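Small ribosomal subunit biogenesis GTPase RsgA (Thermotoga maritima, PDB 1U0L) probably assists late maturation of the 30S ribosomal subunit as a zinc-binding, circularly permuted GTPase that binds guanine nucleotides and hydrolyses GTP slowly. Local coordinates at residues V16-N21 with L47-G52; R54-P59 with N69-K74. One frame throughout, in Å; residues are numbered along the deposited sequence.

In the fold
Both contacts help build the N-terminal OB-type domain, and they show a loop packed on one strand of the OB-type sheet and a hairpin within that sheet. In contact 1 the loop 47-52 packs against strand 11-19; in contact 2 the strand that follows this loop pairs with strand 65-70. Their centres lie about 11 Å apart, and Ile49 bridges them, with its CD1 3.5 Å from Val70 CG2 and 3.6 Å from Val55 CG1. Arg73 NH2 also packs close to the loop, 3.0 Å from Lys48 O. Neither contact belongs to the GDP pocket or the zinc site; the two lie on the same side of the chain's centre.

Contact 1: residues V16-N21 with L47-G52; sequences VSFHSN and LKIYVG
The backbone of Val16 is hydrogen-bonded to Thr24 and to Leu216, whereas Val51, its nearest neighbour across this contact, offers it a methyl group: Val51 CG1 lies 3.5 Å from Val16 O. Several backbone groups of the loop also bond to other parts of the chain: Val51 with Ala83, Gly52 with Val15, and Tyr50 N with Asp53 OD2. Segments 16-21 and 47-52 themselves meet by van der Waals packing of side chains on side chains and backbone, and Phe18 carries most of it. Phe18 points from strand 11-19 toward the loop, and CG, anti to the carbonyl carbon (chi1 -66°), carries the ring on from there, its rim presented to three consecutive residues. Atom CE2 meets the Ile49 CG2 methyl at 3.8 Å. Next round the rim, CZ approaches the backbone, 3.8 Å from Tyr50 C. Beyond it CE1 and CD1 adjoin Val51 CG2, the two side chains sliding past each other in opposite directions. All three partners sit near the ring plane, making this an edge contact with two methyls and a backbone carbon rather than a stack. Val51 thus divides its branches, CG2 serving the ring and CG1 the Val16 carbonyl. An alanine in place of Phe18 would probably open a gap beside Ile49 and Val51, leaving this part of the loop less firmly seated on the strand. With no directional bond between the two segments, dispersion and fit seat the loop before strand 54-58 on strand 11-19 of the N-terminal OB-type domain, away from the nucleotide and zinc sites.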
loop_
_atom_site.group_PDB
_atom_site.type_symbol
_atom_site.label_atom_id
_atom_site.label_comp_id
_atom_site.label_asym_id
_atom_site.label_seq_id
_atom_site.Cartn_x
_atom_site.Cartn_y
_atom_site.Cartn_z
ATOM N N VAL A 16 10.643 14.243 1.221
ATOM C CA VAL A 16 10.795 13.085 2.085
ATOM C C VAL A 16 10.326 13.260 3.522
ATOM O O VAL A 16 10.166 12.275 4.247
ATOM C CB VAL A 16 12.233 12.638 2.099
ATOM C CG1 VAL A 16 12.618 12.086 0.727
ATOM C CG2 VAL A 16 13.102 13.812 2.503
ATOM N N SER A 17 10.118 14.498 3.945
ATOM C CA SER A 17 9.630 14.738 5.299
ATOM C C SER A 17 9.393 16.215 5.548
ATOM O O SER A 17 9.806 17.060 4.759
ATOM C CB SER A 17 10.621 14.207 6.338
ATOM O OG SER A 17 11.753 15.050 6.428
ATOM N N PHE A 18 8.710 16.512 6.649
ATOM C CA PHE A 18 8.428 17.888 7.023
ATOM C C PHE A 18 9.023 18.200 8.394
ATOM O O PHE A 18 8.512 17.783 9.427
ATOM C CB PHE A 18 6.925 18.125 6.989
ATOM C CG PHE A 18 6.349 18.029 5.612
ATOM C CD1 PHE A 18 6.367 16.826 4.922
ATOM C CD2 PHE A 18 5.821 19.148 4.986
ATOM C CE1 PHE A 18 5.869 16.736 3.627
ATOM C CE2 PHE A 18 5.319 19.071 3.690
ATOM C CZ PHE A 18 5.345 17.861 3.010
ATOM N N HIS A 19 10.122 18.944 8.373
ATOM C CA HIS A 19 10.856 19.319 9.575
ATOM C C HIS A 19 10.720 20.825 9.873
ATOM O O HIS A 19 10.555 21.634 8.960
ATOM C CB HIS A 19 12.327 18.937 9.365
ATOM C CG HIS A 19 13.133 18.870 10.621
ATOM N ND1 HIS A 19 13.358 19.967 11.423
ATOM C CD2 HIS A 19 13.785 17.837 11.205
ATOM C CE1 HIS A 19 14.112 19.615 12.449
ATOM N NE2 HIS A 19 14.386 18.327 12.339
ATOM N N SER A 20 10.791 21.185 11.154
ATOM C CA SER A 20 10.686 22.580 11.615
ATOM C C SER A 20 9.820 23.522 10.767
ATOM O O SER A 20 10.239 24.628 10.412
ATOM C CB SER A 20 12.091 23.205 11.808
ATOM O OG SER A 20 13.139 22.389 11.287
ATOM N N ASN A 21 8.602 23.075 10.466
ATOM C CA ASN A 21 7.638 23.848 9.682
ATOM C C ASN A 21 8.174 24.176 8.283
ATOM O O ASN A 21 7.887 25.236 7.727
ATOM C CB ASN A 21 7.281 25.132 10.443
ATOM C CG ASN A 21 5.895 25.659 10.108
ATOM O OD1 ASN A 21 5.367 26.532 10.800
ATOM N ND2 ASN A 21 5.303 25.139 9.043
ATOM N N LEU A 47 -2.453 24.469 -4.338
ATOM C CA LEU A 47 -1.625 23.324 -4.679
ATOM C C LEU A 47 -0.857 22.823 -3.455
ATOM O O LEU A 47 0.279 23.241 -3.217
ATOM C CB LEU A 47 -0.650 23.685 -5.806
ATOM C CG LEU A 47 0.220 22.538 -6.341
ATOM C CD1 LEU A 47 -0.639 21.300 -6.600
ATOM C CD2 LEU A 47 0.932 22.982 -7.616
ATOM N N LYS A 48 -1.487 21.924 -2.695
ATOM C CA LYS A 48 -0.900 21.349 -1.479
ATOM C C LYS A 48 0.270 20.417 -1.779
ATOM O O LYS A 48 0.295 19.766 -2.822
ATOM C CB LYS A 48 -1.963 20.568 -0.698
ATOM C CG LYS A 48 -3.142 21.394 -0.203
ATOM C CD LYS A 48 -2.709 22.455 0.786
ATOM C CE LYS A 48 -3.913 23.181 1.355
ATOM N NZ LYS A 48 -4.780 22.264 2.151
ATOM N N ILE A 49 1.230 20.343 -0.862
ATOM C CA ILE A 49 2.378 19.479 -1.072
ATOM C C ILE A 49 2.431 18.402 0.003
ATOM O O ILE A 49 2.064 18.643 1.156
ATOM C CB ILE A 49 3.683 20.288 -1.069
ATOM C CG1 ILE A 49 4.762 19.527 -1.839
ATOM C CG2 ILE A 49 4.157 20.530 0.354
ATOM C CD1 ILE A 49 6.050 20.317 -2.041
ATOM N N TYR A 50 2.887 17.210 -0.366
ATOM C CA TYR A 50 2.941 16.098 0.576
ATOM C C TYR A 50 4.233 15.293 0.491
ATOM O O TYR A 50 5.061 15.506 -0.385
ATOM C CB TYR A 50 1.751 15.163 0.325
ATOM C CG TYR A 50 0.398 15.819 0.503
ATOM C CD1 TYR A 50 -0.410 16.118 -0.595
ATOM C CD2 TYR A 50 -0.062 16.168 1.774
ATOM C CE1 TYR A 50 -1.646 16.754 -0.429
ATOM C CE2 TYR A 50 -1.286 16.801 1.954
ATOM C CZ TYR A 50 -2.078 17.095 0.855
ATOM O OH TYR A 50 -3.291 17.736 1.050
ATOM N N VAL A 51 4.403 14.364 1.424
ATOM C CA VAL A 51 5.577 13.508 1.420
ATOM C C VAL A 51 5.410 12.582 0.205
ATOM O O VAL A 51 4.327 12.025 -0.038
ATOM C CB VAL A 51 5.640 12.653 2.704
ATOM C CG1 VAL A 51 6.987 11.972 2.814
ATOM C CG2 VAL A 51 5.367 13.515 3.917
ATOM N N GLY A 52 6.477 12.418 -0.561
ATOM C CA GLY A 52 6.390 11.560 -1.726
ATOM C C GLY A 52 6.126 12.358 -2.987
ATOM O O GLY A 52 6.101 11.803 -4.093
#

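Contact 2: residues R54-P59 with N69-K74; sequences RVEYTP and NVLHRK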
loop_
_atom_site.group_PDB
_atom_site.type_symbol
_atom_site.label_atom_id
_atom_site.label_comp_id
_atom_site.label_asym_id
_atom_site.label_seq_id
_atom_site.Cartn_x
_atom_site.Cartn_y
_atom_site.Cartn_z
ATOM N N ARG A 54 6.939 14.844 -5.964
ATOM C CA ARG A 54 8.114 15.167 -6.759
ATOM C C ARG A 54 8.103 16.679 -6.960
ATOM O O ARG A 54 7.065 17.255 -7.304
ATOM C CB ARG A 54 8.038 14.467 -8.109
ATOM C CG ARG A 54 9.185 13.517 -8.365
ATOM C CD ARG A 54 9.041 12.247 -7.557
ATOM N NE ARG A 54 10.114 11.296 -7.833
ATOM C CZ ARG A 54 10.043 10.000 -7.549
ATOM N NH1 ARG A 54 8.945 9.507 -6.984
ATOM N NH2 ARG A 54 11.061 9.197 -7.830
ATOM N N VAL A 55 9.239 17.333 -6.737
ATOM C CA VAL A 55 9.291 18.787 -6.911
ATOM C C VAL A 55 10.572 19.326 -7.539
ATOM O O VAL A 55 11.603 18.647 -7.568
ATOM C CB VAL A 55 9.088 19.530 -5.564
ATOM C CG1 VAL A 55 7.693 19.225 -5.004
ATOM C CG2 VAL A 55 10.183 19.144 -4.580
ATOM N N GLU A 56 10.483 20.551 -8.053
ATOM C CA GLU A 56 11.626 21.236 -8.652
ATOM C C GLU A 56 11.825 22.516 -7.847
ATOM O O GLU A 56 10.881 23.283 -7.646
ATOM C CB GLU A 56 11.368 21.526 -10.131
ATOM C CG GLU A 56 9.972 22.007 -10.464
ATOM C CD GLU A 56 9.768 22.148 -11.962
ATOM O OE1 GLU A 56 10.534 22.903 -12.601
ATOM O OE2 GLU A 56 8.845 21.505 -12.502
ATOM N N TYR A 57 13.052 22.727 -7.377
ATOM C CA TYR A 57 13.375 23.873 -6.533
ATOM C C TYR A 57 14.647 24.624 -6.947
ATOM O O TYR A 57 15.360 24.204 -7.860
ATOM C CB TYR A 57 13.544 23.380 -5.097
ATOM C CG TYR A 57 14.743 22.463 -4.923
ATOM C CD1 TYR A 57 15.859 22.873 -4.195
ATOM C CD2 TYR A 57 14.768 21.198 -5.510
ATOM C CE1 TYR A 57 16.972 22.049 -4.056
ATOM C CE2 TYR A 57 15.876 20.367 -5.380
ATOM C CZ TYR A 57 16.978 20.796 -4.651
ATOM O OH TYR A 57 18.082 19.973 -4.523
ATOM N N THR A 58 14.922 25.732 -6.254
ATOM C CA THR A 58 16.109 26.553 -6.506
ATOM C C THR A 58 17.125 26.285 -5.397
ATOM O O THR A 58 16.861 26.543 -4.224
ATOM C CB THR A 58 15.773 28.054 -6.509
ATOM O OG1 THR A 58 14.826 28.331 -7.550
ATOM C CG2 THR A 58 17.035 28.877 -6.733
ATOM N N PRO A 59 18.306 25.770 -5.761
ATOM C CA PRO A 59 19.382 25.445 -4.819
ATOM C C PRO A 59 20.213 26.593 -4.257
ATOM O O PRO A 59 21.430 26.606 -4.443
ATOM C CB PRO A 59 20.262 24.475 -5.616
ATOM C CG PRO A 59 19.359 23.977 -6.724
ATOM C CD PRO A 59 18.602 25.210 -7.088
ATOM N N ASN A 69 8.107 24.558 -7.843
ATOM C CA ASN A 69 6.902 23.899 -8.327
ATOM C C ASN A 69 6.782 22.445 -7.880
ATOM O O ASN A 69 7.782 21.775 -7.606
ATOM C CB ASN A 69 6.842 23.993 -9.854
ATOM C CG ASN A 69 5.561 23.424 -10.426
ATOM O OD1 ASN A 69 4.458 23.807 -10.024
ATOM N ND2 ASN A 69 5.697 22.506 -11.374
ATOM N N VAL A 70 5.538 21.976 -7.804
ATOM C CA VAL A 70 5.218 20.610 -7.406
ATOM C C VAL A 70 4.613 19.854 -8.586
ATOM O O VAL A 70 3.553 20.231 -9.074
ATOM C CB VAL A 70 4.190 20.606 -6.272
ATOM C CG1 VAL A 70 3.866 19.183 -5.872
ATOM C CG2 VAL A 70 4.719 21.393 -5.095
ATOM N N LEU A 71 5.280 18.790 -9.030
ATOM C CA LEU A 71 4.799 17.980 -10.153
ATOM C C LEU A 71 3.453 17.334 -9.854
ATOM O O LEU A 71 3.011 17.320 -8.708
ATOM C CB LEU A 71 5.793 16.869 -10.491
ATOM C CG LEU A 71 7.068 17.168 -11.280
ATOM C CD1 LEU A 71 7.880 18.264 -10.601
ATOM C CD2 LEU A 71 7.871 15.873 -11.390
ATOM N N HIS A 72 2.810 16.792 -10.887
ATOM C CA HIS A 72 1.515 16.134 -10.721
ATOM C C HIS A 72 1.699 14.736 -10.132
ATOM O O HIS A 72 2.581 13.985 -10.544
ATOM C CB HIS A 72 0.767 16.046 -12.058
ATOM C CG HIS A 72 0.438 17.380 -12.658
ATOM N ND1 HIS A 72 1.357 18.132 -13.362
ATOM C CD2 HIS A 72 -0.713 18.097 -12.664
ATOM C CE1 HIS A 72 0.785 19.249 -13.777
ATOM N NE2 HIS A 72 -0.470 19.252 -13.367
ATOM N N ARG A 73 0.861 14.395 -9.163
ATOM C CA ARG A 73 0.945 13.103 -8.502
ATOM C C ARG A 73 0.087 12.023 -9.163
ATOM O O ARG A 73 -0.971 12.316 -9.723
ATOM C CB ARG A 73 0.542 13.267 -7.037
ATOM C CG ARG A 73 -0.809 13.901 -6.867
ATOM C CD ARG A 73 -1.301 13.841 -5.430
ATOM N NE ARG A 73 -1.367 15.155 -4.793
ATOM C CZ ARG A 73 -0.303 15.809 -4.348
ATOM N NH1 ARG A 73 0.892 15.254 -4.474
ATOM N NH2 ARG A 73 -0.433 17.005 -3.786
ATOM N N LYS A 74 0.555 10.776 -9.096
ATOM C CA LYS A 74 -0.162 9.634 -9.669
ATOM C C LYS A 74 -1.269 9.182 -8.713
ATOM O O LYS A 74 -2.213 8.504 -9.117
ATOM C CB LYS A 74 0.798 8.465 -9.900
ATOM C CG LYS A 74 1.436 7.959 -8.611
ATOM C CD LYS A 74 2.640 7.049 -8.844
ATOM C CE LYS A 74 2.246 5.702 -9.426
ATOM N NZ LYS A 74 3.452 4.848 -9.656
#
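Glu56 and Asn69 face each other as an antiparallel hydrogen-bonded pair, joined twice through their backbones: Glu56 N donates to Asn69 O at 3.0 Å, nearly straight at 168°, and Asn69 N returns the bond to Glu56 O at 3.1 Å. A third backbone bond, from Leu71 N to Arg54 O at 2.9 Å, carries the ladder past the end of strand 65-70. Above the doubly bonded pair the two side chains run side by side in the same direction. Asn69 CG, anti to its backbone N (chi1 -176°), is set so that the amide lies alongside the Glu56 chain. Asn69 ND2 makes a weak hydrogen bond to Glu56 OE2 at 3.5 Å, the carboxylate and amide planes being turned 64° apart. Beneath this polar link the aliphatic parts touch, Glu56 CG standing 3.8 Å from Asn69 CB. Leu71 extends the packing beyond the strand end: its CD2 meets Arg54 CB at 3.6 Å, and its CD1 reaches across at about a right angle to the end of Glu56. On the opposite face of the sheet Val55 and Val70, a non-hydrogen-bonded pair, make an apolar contact; they point the same way and meet through Val55 CG1 and Val70 CG2, 3.7 Å apart. In this hairpin the Glu56 and Asn69 side is thus polar and the Val55 and Val70 side apolar. Arg73, farther along, forms a salt bridge with Asp53, just ahead of strand 54-58. The hairpin itself lies between two other strands of the OB-type sheet, 11-19 beside 54-58 and 33-38 beside 65-70.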